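Local coordinates for poly-beta-1,6-N-acetyl-D-glucosamine N-deacetylase (Aggregatibacter actinomycetemcomitans, PDB 4U10), which probably removes N-acetyl groups from poly-beta-1,6-N-acetyl-D-glucosamine, with this chain holding the zinc-binding polysaccharide deacetylase domain of a longer protein, at residues A[53-56]-A[57-61]; A[126-129]-A[130-133]; A[13-16]-A[17-21]. All coordinates share one frame; numbering follows the deposited sequence.

Contact 1. Residues A[53-56]-A[57-61]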
# COMPACT_ATOMS: atom_id res chain seq x y z
N GLN A 53 -11.35 12.86 -1.72
CA GLN A 53 -12.48 13.25 -0.86
C GLN A 53 -12.08 13.37 0.58
O GLN A 53 -12.57 14.25 1.30
CB GLN A 53 -13.60 12.21 -0.97
CG GLN A 53 -14.34 12.28 -2.30
CD GLN A 53 -15.37 11.22 -2.40
OE1 GLN A 53 -15.09 10.13 -2.90
NE2 GLN A 53 -16.52 11.46 -1.80
N ILE A 54 -11.18 12.48 1.03
CA ILE A 54 -10.56 12.62 2.35
C ILE A 54 -9.83 13.97 2.47
O ILE A 54 -9.98 14.69 3.45
CB ILE A 54 -9.54 11.49 2.65
CG1 ILE A 54 -10.16 10.09 2.55
CG2 ILE A 54 -8.98 11.64 4.02
CD1 ILE A 54 -11.40 9.88 3.38
N ILE A 55 -9.01 14.30 1.47
CA ILE A 55 -8.23 15.53 1.52
C ILE A 55 -9.14 16.75 1.42
O ILE A 55 -8.98 17.74 2.15
CB ILE A 55 -7.15 15.54 0.41
CG1 ILE A 55 -6.10 14.47 0.63
CG2 ILE A 55 -6.47 16.89 0.41
CD1 ILE A 55 -5.30 14.63 1.94
N ASP A 56 -10.13 16.65 0.55
CA ASP A 56 -11.15 17.67 0.45
C ASP A 56 -11.89 17.90 1.74
O ASP A 56 -12.19 19.05 2.07
CB ASP A 56 -12.14 17.34 -0.65
CG ASP A 56 -11.60 17.64 -1.99
OD1 ASP A 56 -10.51 18.23 -2.09
OD2 ASP A 56 -12.22 17.28 -2.95
N ALA A 57 -12.17 16.84 2.48
CA ALA A 57 -12.76 16.99 3.78
C ALA A 57 -11.87 17.73 4.75
O ALA A 57 -12.36 18.61 5.47
CB ALA A 57 -13.13 15.64 4.39
N GLU A 58 -10.57 17.36 4.84
CA GLU A 58 -9.69 18.00 5.80
C GLU A 58 -9.45 19.45 5.43
O GLU A 58 -9.18 20.27 6.29
CB GLU A 58 -8.31 17.28 6.02
CG GLU A 58 -7.34 17.39 4.84
CD GLU A 58 -6.00 16.65 5.08
OE1 GLU A 58 -4.99 17.04 4.42
OE2 GLU A 58 -5.99 15.72 5.90
N ASN A 59 -9.53 19.75 4.16
CA ASN A 59 -9.37 21.13 3.72
C ASN A 59 -10.65 21.96 3.67
O ASN A 59 -10.63 23.08 3.13
CB ASN A 59 -8.68 21.15 2.35
CG ASN A 59 -7.23 20.71 2.48
OD1 ASN A 59 -6.65 20.92 3.53
ND2 ASN A 59 -6.68 20.09 1.48
N GLY A 60 -11.74 21.41 4.20
CA GLY A 60 -13.02 22.13 4.32
C GLY A 60 -13.67 22.47 3.00
O GLY A 60 -14.38 23.46 2.91
N LYS A 61 -13.42 21.67 1.96
CA LYS A 61 -14.05 21.89 0.64
C LYS A 61 -15.33 21.09 0.39
O LYS A 61 -16.16 21.54 -0.35
CB LYS A 61 -13.07 21.62 -0.48
CG LYS A 61 -11.99 22.69 -0.47
CD LYS A 61 -11.11 22.63 -1.71
CE LYS A 61 -9.85 23.45 -1.53
NZ LYS A 61 -9.12 23.50 -2.82
O HOH W 1 -8.54 19.89 -1.29
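Asp56 OD1 receives two hydrogen bonds, one from Gln52 NE2 a turn earlier in the helix and one from a water that links it to Asn59. The water oxygen lies 2.7 Å from Asp56 OD1, to which it donates, and 3.3 Å from Asn59 ND2, whose bond to it is weak. The weak link in this bridge is the one from the water to Asn59; Gln52 holds the same oxygen directly.

Backbone evidence marks the end itself. Asn59 N still reaches Ile55 O at 2.9 Å, but Asn59 has already left helical angles. Lys61 N then bonds to Asp56 O at 2.9 Å with an N-H...O angle of 158°, while Gly60 N turns back to Ala57 O at 3.1 Å. With Gly60 at a positive phi of 67°, these two bonds define a Schellman motif.

Glu58 and Asn59 each lie side by side with Ile55, pointing the same way. Glu58 CG sits between its own backbone N and carbonyl carbon (chi1 71°), which brings it within 3.2 Å of Ile55 O and lets the extended chain lie along Ile55; Glu58 OE1 ends 3.5 Å from Ile55 CD1. The other branch, Ile55 CG2, touches Asn59 ND2 at 3.4 Å, so each branch of the isoleucine meets a polar tip.

Helix 51-58 is the helical arm of a beta-alpha-beta unit between the parallel strands 47-48 and 68-75. Ile54 packs on Leu64 of the loop leading onward, Ala57 and Glu58 touch Ile240, and Ile55 and Glu58 rest against His228 of strand 228-230.

Contact 2. Residues A[126-129]-A[130-133]. Unlike the reference sequence in segment 126-129: Asp128 (reference Glu).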
# COMPACT_ATOMS: atom_id res chain seq x y z
N THR A 126 3.58 -2.12 -15.24
CA THR A 126 4.42 -1.13 -15.95
C THR A 126 3.89 0.28 -15.61
O THR A 126 2.75 0.44 -15.24
CB THR A 126 4.39 -1.36 -17.48
OG1 THR A 126 3.09 -1.08 -18.01
CG2 THR A 126 4.73 -2.78 -17.86
N TRP A 127 4.70 1.29 -15.79
CA TRP A 127 4.26 2.66 -15.55
C TRP A 127 3.13 3.17 -16.45
O TRP A 127 2.35 4.03 -16.02
CB TRP A 127 5.44 3.60 -15.65
CG TRP A 127 6.41 3.55 -14.48
CD1 TRP A 127 7.72 3.17 -14.53
CD2 TRP A 127 6.15 3.92 -13.14
NE1 TRP A 127 8.30 3.32 -13.32
CE2 TRP A 127 7.36 3.75 -12.42
CE3 TRP A 127 5.00 4.34 -12.45
CZ2 TRP A 127 7.47 4.01 -11.05
CZ3 TRP A 127 5.09 4.61 -11.08
CH2 TRP A 127 6.33 4.45 -10.39
N ASP A 128 3.07 2.67 -17.70
CA ASP A 128 1.97 2.94 -18.64
C ASP A 128 0.69 2.51 -17.98
O ASP A 128 -0.24 3.26 -17.94
CB ASP A 128 2.09 2.17 -19.98
CG ASP A 128 3.41 2.49 -20.76
OD1 ASP A 128 3.83 3.70 -20.87
OD2 ASP A 128 4.05 1.52 -21.27
N GLN A 129 0.66 1.31 -17.42
CA GLN A 129 -0.53 0.83 -16.71
C GLN A 129 -0.93 1.69 -15.53
O GLN A 129 -2.11 1.90 -15.27
CB GLN A 129 -0.25 -0.59 -16.30
CG GLN A 129 -0.30 -1.55 -17.42
CD GLN A 129 0.26 -2.93 -17.07
OE1 GLN A 129 0.97 -3.10 -16.12
NE2 GLN A 129 -0.12 -3.92 -17.84
N VAL A 130 0.06 2.22 -14.81
CA VAL A 130 -0.19 3.07 -13.66
C VAL A 130 -0.77 4.41 -14.09
O VAL A 130 -1.74 4.92 -13.43
CB VAL A 130 1.09 3.35 -12.88
CG1 VAL A 130 0.84 4.30 -11.70
CG2 VAL A 130 1.75 2.05 -12.42
N ARG A 131 -0.17 5.00 -15.15
CA ARG A 131 -0.74 6.24 -15.76
C ARG A 131 -2.21 6.11 -16.18
O ARG A 131 -3.00 6.97 -15.87
CB ARG A 131 0.11 6.74 -16.95
CG ARG A 131 1.28 7.65 -16.54
CD ARG A 131 1.95 8.22 -17.80
NE ARG A 131 2.57 7.15 -18.58
CZ ARG A 131 3.77 6.68 -18.36
NH1 ARG A 131 4.51 7.20 -17.35
NH2 ARG A 131 4.27 5.68 -19.10
N GLU A 132 -2.56 5.03 -16.87
CA GLU A 132 -3.95 4.79 -17.26
C GLU A 132 -4.90 4.74 -16.05
O GLU A 132 -5.99 5.34 -16.04
CB GLU A 132 -4.05 3.50 -18.09
CG GLU A 132 -5.42 3.25 -18.66
CD GLU A 132 -5.57 1.87 -19.31
OE1 GLU A 132 -4.59 1.29 -19.84
OE2 GLU A 132 -6.72 1.35 -19.31
N MSE A 133 -4.49 4.03 -15.02
CA MSE A 133 -5.30 3.89 -13.80
C MSE A 133 -5.47 5.19 -13.11
O MSE A 133 -6.54 5.49 -12.63
CB MSE A 133 -4.67 2.87 -12.80
CG MSE A 133 -4.96 1.49 -13.33
SE MSE A 133 -4.40 -0.02 -12.23
CE MSE A 133 -2.47 0.24 -12.27
O HOH W 2 1.70 5.41 -21.12
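Arg131 folds back over the preceding turn of its helix to reach Asp128, and each part of the side chain meets something on the way. CB stands 3.6 Å from Trp127 O, the same oxygen that accepts the backbone bond from Arg131 N, and CG passes close by it. A bend at chi3 (-65°) then turns the end of the chain backward. NE donates to a water at 3.2 Å, and that water gives a hydrogen to Asp128 OD1 at 2.7 Å. The guanidinium lays one face over Trp127 O, which probably suits the positive charge. NH1 goes across to Gln198 OE1 of helix 177-199, whereas NH2 makes the salt bridge with Asp128 OD1 at 2.7 Å. That bond is near the guanidinium plane but meets the carboxylate oxygen on its anti side, tilted well out of the carboxylate plane, the two planes being 66° apart; a single oxygen, direct and through water, therefore serves two nitrogens.

On the buried flank, Trp127 CE3 meets Val130 CG2 obliquely at 4.0 Å, the two side chains pointing the same way, and the indole NE1 is bonded to Asp105. Leu104 of helix 101-104 touches both.

At the first turn, Thr126 N donates to Gln129 OE1 at 2.9 Å, and Gln129 N returns a weak bond to Thr126 OG1 at 3.5 Å. This reciprocal pair is a capping box, with Thr126 as N-cap of helix 127-135, a helix of the polysaccharide deacetylase domain whose Trp127 side chain lies about 10 Å from that of the zinc ligand His144.

Contact 3. Residues A[13-16]-A[17-21]; sequences VDDT and AAKEE
Lys19 NZ and the carbonyls of Asp15 and Ala17 make the compact half of this turn. NZ is 2.7 Å from Ala17 O, approaching in the carbonyl plane on a lone pair. The second bond, to Asp15 O, measures 2.5 Å; it is unusually short, so its exact length is doubtful, and the nitrogen stands 50° out of that carbonyl plane. To get there the lysine side chain curls back over the preceding residues. Its bends at chi2 (101°) and chi4 lie away from staggered values, consistent with a side chain bent to reach the two carbonyls, though the strained torsions and short bond may partly reflect the model. Just before the tip, Lys19 CE meets Val13 CG2 at 3.9 Å, end against end, so the chain also has an apolar rest at the close of strand 3-13.

Asp15 tightens the same turn from its side chain. OD1 accepts Ala17 N at 2.9 Å, two residues on, which is an Asx turn, although the donor comes from above the carboxylate plane, 61° out of it. Ala17 CB is crowded against the same oxygen, 3.0 Å from Asp15 OD1. The other oxygen is engaged outside the turn: OD2 forms a salt bridge with Lys22 and a hydrogen bond with Tyr24.

The outer side is much looser. Thr16 and Ala18 are exposed, and their side chains are directed away from the opposing segment.

The chemistry suggests a division of labour between the two lysines. Asp15 OD2 is 4.3 Å from Lys19 NZ, beyond salt-bridge range; the bonds of Lys19 go to two neutral carbonyl oxygens, which probably helps hold the turn, while the direct pairing of charges at Asp15 is with Lys22. The nearby carboxylate probably still favours a protonated Lys19.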
# COMPACT_ATOMS: atom_id res chain seq x y z
N VAL A 13 -6.48 -12.59 -7.54
CA VAL A 13 -6.35 -13.45 -8.69
C VAL A 13 -7.75 -14.05 -8.99
O VAL A 13 -8.60 -14.18 -8.08
CB VAL A 13 -5.30 -14.57 -8.46
CG1 VAL A 13 -3.93 -13.98 -8.34
CG2 VAL A 13 -5.61 -15.40 -7.24
N ASP A 14 -7.98 -14.43 -10.25
CA ASP A 14 -9.23 -15.09 -10.61
C ASP A 14 -9.35 -16.47 -9.97
O ASP A 14 -10.43 -16.87 -9.53
CB ASP A 14 -9.38 -15.18 -12.12
CG ASP A 14 -9.82 -13.86 -12.74
OD1 ASP A 14 -10.50 -13.03 -12.05
OD2 ASP A 14 -9.46 -13.63 -13.89
N ASP A 15 -8.25 -17.18 -9.89
CA ASP A 15 -8.16 -18.50 -9.16
C ASP A 15 -8.98 -18.56 -7.85
O ASP A 15 -8.77 -17.75 -6.91
CB ASP A 15 -6.66 -18.73 -8.91
CG ASP A 15 -6.34 -20.07 -8.30
OD1 ASP A 15 -7.14 -20.99 -8.40
OD2 ASP A 15 -5.24 -20.19 -7.67
N THR A 16 -9.93 -19.48 -7.79
CA THR A 16 -10.71 -19.76 -6.57
C THR A 16 -10.11 -20.89 -5.71
O THR A 16 -10.63 -21.26 -4.66
CB THR A 16 -12.15 -20.07 -6.97
OG1 THR A 16 -12.17 -21.09 -8.01
CG2 THR A 16 -12.80 -18.70 -7.50
N ALA A 17 -9.01 -21.47 -6.18
CA ALA A 17 -8.28 -22.53 -5.41
C ALA A 17 -7.96 -22.08 -3.98
O ALA A 17 -7.61 -20.89 -3.75
CB ALA A 17 -6.97 -22.86 -6.10
N ALA A 18 -7.94 -23.05 -3.05
CA ALA A 18 -7.49 -22.80 -1.68
C ALA A 18 -6.04 -22.38 -1.81
O ALA A 18 -5.33 -22.96 -2.60
CB ALA A 18 -7.59 -24.06 -0.84
N LYS A 19 -5.59 -21.35 -1.11
CA LYS A 19 -4.25 -20.73 -1.48
C LYS A 19 -3.01 -21.15 -0.65
O LYS A 19 -1.85 -20.93 -1.08
CB LYS A 19 -4.33 -19.20 -1.46
CG LYS A 19 -4.63 -18.58 -2.82
CD LYS A 19 -6.07 -18.21 -2.92
CE LYS A 19 -6.43 -17.85 -4.35
NZ LYS A 19 -7.78 -18.38 -4.69
N GLU A 20 -3.26 -21.74 0.51
CA GLU A 20 -2.20 -22.05 1.50
C GLU A 20 -0.96 -22.72 0.90
O GLU A 20 0.17 -22.45 1.36
CB GLU A 20 -2.74 -22.89 2.65
CG GLU A 20 -4.01 -22.36 3.32
CD GLU A 20 -5.29 -22.74 2.54
OE1 GLU A 20 -5.36 -23.87 2.01
OE2 GLU A 20 -6.21 -21.89 2.45
N GLU A 21 -1.17 -23.58 -0.12
CA GLU A 21 -0.06 -24.30 -0.78
C GLU A 21 0.35 -23.84 -2.19
O GLU A 21 1.24 -24.43 -2.80
CB GLU A 21 -0.36 -25.81 -0.81
CG GLU A 21 0.51 -26.62 0.14
CD GLU A 21 -0.13 -27.93 0.56
OE1 GLU A 21 -1.40 -28.02 0.58
OE2 GLU A 21 0.67 -28.87 0.86

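Overall arrangement
From the N terminus, contact 3 comes first, closing a turn in the loop that leaves strand 3-13, shortly after the zinc ligand His10, and leads to strand 29-30. Contact 1 follows at the end of helix 51-58, where the chain turns toward strand 68-75. Contact 2 comes last, starting helix 127-135, which leads to strand 139-141. The three are in series; none nests within or crosses another. Contacts 1 and 3 lie on opposite sides of the chain's centre, their centres about 39 Å apart, and contact 2 is about 26 Å from each, centre to centre. All three border connections to strands of the mixed central sheet.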